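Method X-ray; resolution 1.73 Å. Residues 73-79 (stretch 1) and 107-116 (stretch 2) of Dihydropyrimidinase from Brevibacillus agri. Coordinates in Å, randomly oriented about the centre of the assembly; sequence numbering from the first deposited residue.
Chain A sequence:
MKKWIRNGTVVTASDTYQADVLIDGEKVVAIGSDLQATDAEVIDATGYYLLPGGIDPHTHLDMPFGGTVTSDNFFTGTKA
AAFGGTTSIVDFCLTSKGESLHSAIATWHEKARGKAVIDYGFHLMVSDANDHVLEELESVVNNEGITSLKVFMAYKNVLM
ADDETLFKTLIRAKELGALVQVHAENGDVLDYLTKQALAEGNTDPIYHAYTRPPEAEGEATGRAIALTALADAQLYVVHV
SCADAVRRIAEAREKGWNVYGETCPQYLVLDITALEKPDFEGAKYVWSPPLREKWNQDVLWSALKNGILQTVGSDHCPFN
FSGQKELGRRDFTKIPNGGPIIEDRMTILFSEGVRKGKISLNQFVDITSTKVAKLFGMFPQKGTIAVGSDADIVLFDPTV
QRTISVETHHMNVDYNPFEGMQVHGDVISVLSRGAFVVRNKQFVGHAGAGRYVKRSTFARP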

ATOM      1  N   ASN A  73      18.335   4.566  40.095  1.00 12.27           N
ATOM      2  CA  ASN A  73      19.345   5.542  39.698  1.00 12.87           C
ATOM      3  C   ASN A  73      20.413   4.847  38.866  1.00 14.40           C
ATOM      4  O   ASN A  73      20.190   3.729  38.379  1.00 12.53           O
ATOM      5  N   PHE A  74      21.522   5.534  38.584  1.00 12.37           N
ATOM      6  CA  PHE A  74      22.530   4.907  37.713  1.00 12.48           C
ATOM      7  C   PHE A  74      23.179   3.704  38.333  1.00 15.64           C
ATOM      8  O   PHE A  74      23.526   2.782  37.626  1.00 17.07           O
ATOM      9  N   PHE A  75      23.260   3.653  39.676  1.00 10.92           N
ATOM     10  CA  PHE A  75      23.803   2.463  40.322  1.00 12.59           C
ATOM     11  C   PHE A  75      22.810   1.273  40.204  1.00 11.15           C
ATOM     12  O   PHE A  75      23.165   0.214  39.703  1.00 13.02           O
ATOM     13  N   THR A  76      21.619   1.418  40.773  1.00 10.89           N
ATOM     14  CA  THR A  76      20.690   0.266  40.813  1.00 13.53           C
ATOM     15  C   THR A  76      20.237  -0.121  39.401  1.00 11.02           C
ATOM     16  O   THR A  76      20.021  -1.313  39.125  1.00 13.13           O
ATOM     17  N   GLY A  77      20.035   0.885  38.546  1.00 12.83           N
ATOM     18  CA  GLY A  77      19.548   0.594  37.194  1.00 11.93           C
ATOM     19  C   GLY A  77      20.591  -0.161  36.366  1.00 11.99           C
ATOM     20  O   GLY A  77      20.242  -1.096  35.617  1.00 12.80           O
ATOM     21  N   THR A  78      21.854   0.238  36.456  1.00 11.26           N
ATOM     22  CA  THR A  78      22.911  -0.493  35.713  1.00 11.50           C
ATOM     23  C   THR A  78      23.174  -1.854  36.324  1.00 11.31           C
ATOM     24  O   THR A  78      23.476  -2.812  35.617  1.00 10.77           O
ATOM     25  N   LYS A  79      23.015  -1.976  37.656  1.00 11.18           N
ATOM     26  CA  LYS A  79      23.224  -3.290  38.264  1.00 12.74           C
ATOM     27  C   LYS A  79      22.114  -4.247  37.783  1.00 12.66           C
ATOM     28  O   LYS A  79      22.372  -5.419  37.455  1.00 11.50           O
ATOM     29  N   THR A 107      24.867  17.757  33.941  1.00 15.15           N
ATOM     30  CA  THR A 107      23.957  17.188  34.934  1.00 14.24           C
ATOM     31  C   THR A 107      23.829  15.671  34.819  1.00 14.67           C
ATOM     32  O   THR A 107      23.925  14.929  35.840  1.00 12.85           O
ATOM     33  N   TRP A 108      23.699  15.194  33.585  1.00 14.02           N
ATOM     34  CA  TRP A 108      23.673  13.745  33.352  1.00 14.95           C
ATOM     35  C   TRP A 108      24.978  13.006  33.663  1.00 15.45           C
ATOM     36  O   TRP A 108      24.947  11.909  34.206  1.00 13.96           O
ATOM     37  N   HIS A 109      26.142  13.598  33.335  1.00 13.22           N
ATOM     38  CA  HIS A 109      27.400  12.985  33.741  1.00 12.86           C
ATOM     39  C   HIS A 109      27.455  12.869  35.267  1.00 11.56           C
ATOM     40  O   HIS A 109      27.924  11.853  35.796  1.00 13.33           O
ATOM     41  N   GLU A 110      26.921  13.870  35.961  1.00 12.74           N
ATOM     42  CA  GLU A 110      26.973  13.846  37.441  1.00 16.35           C
ATOM     43  C   GLU A 110      25.996  12.780  38.021  1.00 16.77           C
ATOM     44  O   GLU A 110      26.362  12.077  38.951  1.00 15.07           O
ATOM     45  N   LYS A 111      24.906  12.477  37.296  1.00 14.72           N
ATOM     46  CA  LYS A 111      24.042  11.350  37.696  1.00 14.97           C
ATOM     47  C   LYS A 111      24.801  10.023  37.613  1.00 16.22           C
ATOM     48  O   LYS A 111      24.571   9.111  38.416  1.00 17.53           O
ATOM     49  N   ALA A 112      25.639   9.863  36.588  1.00 12.65           N
ATOM     50  CA  ALA A 112      26.262   8.578  36.345  1.00 14.66           C
ATOM     51  C   ALA A 112      27.639   8.383  37.010  1.00 17.92           C
ATOM     52  O   ALA A 112      28.040   7.264  37.337  1.00 17.71           O
ATOM     53  N   ARG A 113      28.356   9.475  37.241  1.00 21.64           N
ATOM     54  CA  ARG A 113      29.791   9.350  37.542  1.00 25.98           C
ATOM     55  C   ARG A 113      29.968   8.716  38.930  1.00 20.65           C
ATOM     56  O   ARG A 113      29.277   9.069  39.879  1.00 23.63           O
ATOM     57  N   GLY A 114      30.761   7.653  38.996  1.00 21.48           N
ATOM     58  CA  GLY A 114      31.011   6.996  40.272  1.00 21.76           C
ATOM     59  C   GLY A 114      29.890   6.063  40.703  1.00 19.99           C
ATOM     60  O   GLY A 114      29.927   5.485  41.802  1.00 20.78           O
ATOM     61  N   LYS A 115      28.885   5.893  39.846  1.00 15.35           N
ATOM     62  CA  LYS A 115      27.696   5.119  40.247  1.00 15.21           C
ATOM     63  C   LYS A 115      27.394   3.950  39.275  1.00 14.38           C
ATOM     64  O   LYS A 115      27.176   2.825  39.689  1.00 13.96           O
ATOM     65  N   ALA A 116      27.538   4.180  37.972  1.00 14.38           N
ATOM     66  CA  ALA A 116      27.271   3.098  36.976  1.00 11.98           C
ATOM     67  C   ALA A 116      28.235   1.906  37.098  1.00 15.05           C
ATOM     68  O   ALA A 116      29.449   2.115  37.393  1.00 12.91           O
TER

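Packing between the two stretches centres on Phe74, in the first turn of its helix, whose CA-to-CB bond points toward stretch 2. Its m rotamer (chi1 -87°, chi2 76°) lays the ring against helix 107-112, so that the methyl of Ala112 sits over one face, CB 3.8 Å from the ring centroid in a CH-pi contact. The same ring reaches Trp108, with Phe74 CZ 4.3 Å from Trp108 CD1; the CA-to-CB bond of Trp108 points sideways, but with chi1 at -105°, between wells, the end of the side chain comes nearer. Lys111 (m, t, t, m) lends its aliphatic base, CB lying 3.8 Å from Phe74 CE1, while its ammonium leads away to a partner elsewhere in the structure.

No direct hydrogen bond crosses the contact. Instead, a water accepts from Phe74 N (2.9 Å) and donates to Lys111 O (2.8 Å), linking the start of one helix to the end of the other.

Phe75, in the t rotamer, sets its ring edge against Lys115 O (3.4 Å from CD2), and its CA makes a CH...O contact with the same oxygen. Lys115 turns its side chain back, NZ donating to Glu110 O at 2.9 Å. Thr78 adopts p, which lets OG1 donate to Phe74 O (2.7 Å) while its CG2 methyl lies 4.1 Å from Ala116 CB.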

ATOM      1  CB  ASN A  73      19.940   6.250  40.937  1.00 13.97           C
ATOM      2  CG  ASN A  73      20.641   5.291  41.920  1.00 17.20           C
ATOM      3  OD1 ASN A  73      20.997   5.686  43.065  1.00 23.79           O
ATOM      4  ND2 ASN A  73      20.842   4.077  41.528  1.00 13.02           N
ATOM      5  CB  PHE A  74      23.574   5.906  37.207  1.00 12.53           C
ATOM      6  CG  PHE A  74      23.149   6.590  35.948  1.00 10.04           C
ATOM      7  CD1 PHE A  74      22.193   7.610  35.995  1.00 12.08           C
ATOM      8  CD2 PHE A  74      23.657   6.175  34.706  1.00 12.75           C
ATOM      9  CE1 PHE A  74      21.721   8.252  34.827  1.00 12.95           C
ATOM     10  CE2 PHE A  74      23.140   6.748  33.509  1.00 11.40           C
ATOM     11  CZ  PHE A  74      22.208   7.811  33.564  1.00 10.41           C
ATOM     12  CB  PHE A  75      24.132   2.739  41.812  1.00 10.74           C
ATOM     13  CG  PHE A  75      24.660   1.542  42.544  1.00 12.94           C
ATOM     14  CD1 PHE A  75      23.914   0.985  43.580  1.00 15.86           C
ATOM     15  CD2 PHE A  75      25.820   0.903  42.122  1.00 13.46           C
ATOM     16  CE1 PHE A  75      24.355  -0.158  44.256  1.00 17.53           C
ATOM     17  CE2 PHE A  75      26.298  -0.256  42.806  1.00 14.11           C
ATOM     18  CZ  PHE A  75      25.533  -0.790  43.865  1.00 15.84           C
ATOM     19  CB  THR A  76      19.465   0.460  41.735  1.00 12.48           C
ATOM     20  OG1 THR A  76      18.640   1.517  41.247  1.00 13.07           O
ATOM     21  CG2 THR A  76      19.921   0.781  43.249  1.00 12.40           C
ATOM     22  CB  THR A  78      24.244   0.303  35.548  1.00 10.34           C
ATOM     23  OG1 THR A  78      24.821   0.612  36.828  1.00 10.91           O
ATOM     24  CG2 THR A  78      23.986   1.575  34.746  1.00 11.22           C
ATOM     25  CB  LYS A  79      23.258  -3.205  39.807  1.00 15.14           C
ATOM     26  CG  LYS A  79      23.427  -4.519  40.482  1.00 18.24           C
ATOM     27  CD  LYS A  79      23.996  -4.310  41.926  1.00 19.37           C
ATOM     28  CE  LYS A  79      23.092  -3.337  42.706  1.00 22.66           C
ATOM     29  NZ  LYS A  79      21.816  -3.934  43.133  1.00 21.38           N
ATOM     30  CB  THR A 107      22.588  17.839  34.824  1.00 17.51           C
ATOM     31  OG1 THR A 107      22.728  19.222  35.149  1.00 18.39           O
ATOM     32  CG2 THR A 107      21.590  17.176  35.821  1.00 17.34           C
ATOM     33  CB  TRP A 108      23.126  13.412  31.933  1.00 12.33           C
ATOM     34  CG  TRP A 108      21.739  12.885  31.949  1.00 13.70           C
ATOM     35  CD1 TRP A 108      21.370  11.575  31.718  1.00 13.66           C
ATOM     36  CD2 TRP A 108      20.540  13.583  32.315  1.00 12.61           C
ATOM     37  NE1 TRP A 108      20.022  11.421  31.953  1.00 12.32           N
ATOM     38  CE2 TRP A 108      19.475  12.631  32.281  1.00 13.02           C
ATOM     39  CE3 TRP A 108      20.251  14.918  32.700  1.00 12.28           C
ATOM     40  CZ2 TRP A 108      18.152  12.963  32.634  1.00 13.95           C
ATOM     41  CZ3 TRP A 108      18.904  15.267  32.992  1.00 14.96           C
ATOM     42  CH2 TRP A 108      17.876  14.292  32.934  1.00 14.57           C
ATOM     43  CB  HIS A 109      28.582  13.806  33.218  1.00 12.54           C
ATOM     44  CG  HIS A 109      28.960  13.482  31.801  1.00 12.42           C
ATOM     45  ND1 HIS A 109      29.576  12.301  31.451  1.00 13.46           N
ATOM     46  CD2 HIS A 109      28.692  14.132  30.637  1.00 13.19           C
ATOM     47  CE1 HIS A 109      29.793  12.300  30.141  1.00 14.96           C
ATOM     48  NE2 HIS A 109      29.240  13.384  29.621  1.00 11.80           N
ATOM     49  CB  GLU A 110      26.742  15.244  38.030  1.00 19.68           C
ATOM     50  CG  GLU A 110      26.737  15.344  39.578  1.00 30.05           C
ATOM     51  CD  GLU A 110      28.055  14.907  40.237  1.00 35.67           C
ATOM     52  OE1 GLU A 110      28.039  14.612  41.459  1.00 38.78           O
ATOM     53  OE2 GLU A 110      29.105  14.864  39.553  1.00 38.12           O
ATOM     54  CB  LYS A 111      22.765  11.255  36.823  1.00 13.00           C
ATOM     55  CG  LYS A 111      21.814  12.373  36.931  1.00 12.46           C
ATOM     56  CD  LYS A 111      20.611  12.122  35.955  1.00 17.18           C
ATOM     57  CE  LYS A 111      19.635  13.276  35.984  1.00 16.66           C
ATOM     58  NZ  LYS A 111      18.970  13.392  37.348  1.00 15.06           N
ATOM     59  CB  ALA A 112      26.348   8.325  34.837  1.00 16.43           C
ATOM     60  CB  ARG A 113      30.452  10.731  37.452  1.00 36.81           C
ATOM     61  CG  ARG A 113      31.850  10.864  38.095  1.00 42.96           C
ATOM     62  CD  ARG A 113      32.307  12.340  38.053  1.00 47.19           C
ATOM     63  NE  ARG A 113      32.436  12.844  36.678  1.00 49.63           N
ATOM     64  CZ  ARG A 113      31.653  13.771  36.111  1.00 50.83           C
ATOM     65  NH1 ARG A 113      30.639  14.338  36.781  1.00 48.61           N
ATOM     66  NH2 ARG A 113      31.892  14.141  34.854  1.00 52.25           N
ATOM     67  CB  LYS A 115      26.465   6.067  40.396  1.00 19.14           C
ATOM     68  CG  LYS A 115      26.671   7.207  41.403  1.00 23.85           C
ATOM     69  CD  LYS A 115      25.623   8.345  41.289  1.00 31.28           C
ATOM     70  CE  LYS A 115      26.341   9.726  41.100  1.00 31.30           C
ATOM     71  NZ  LYS A 115      25.580  10.941  41.519  1.00 35.96           N
ATOM     72  CB  ALA A 116      27.370   3.711  35.516  1.00 13.70           C
TER
HETATM   73  O   HOH W   1      22.123   8.283  39.426  1.00 13.57           O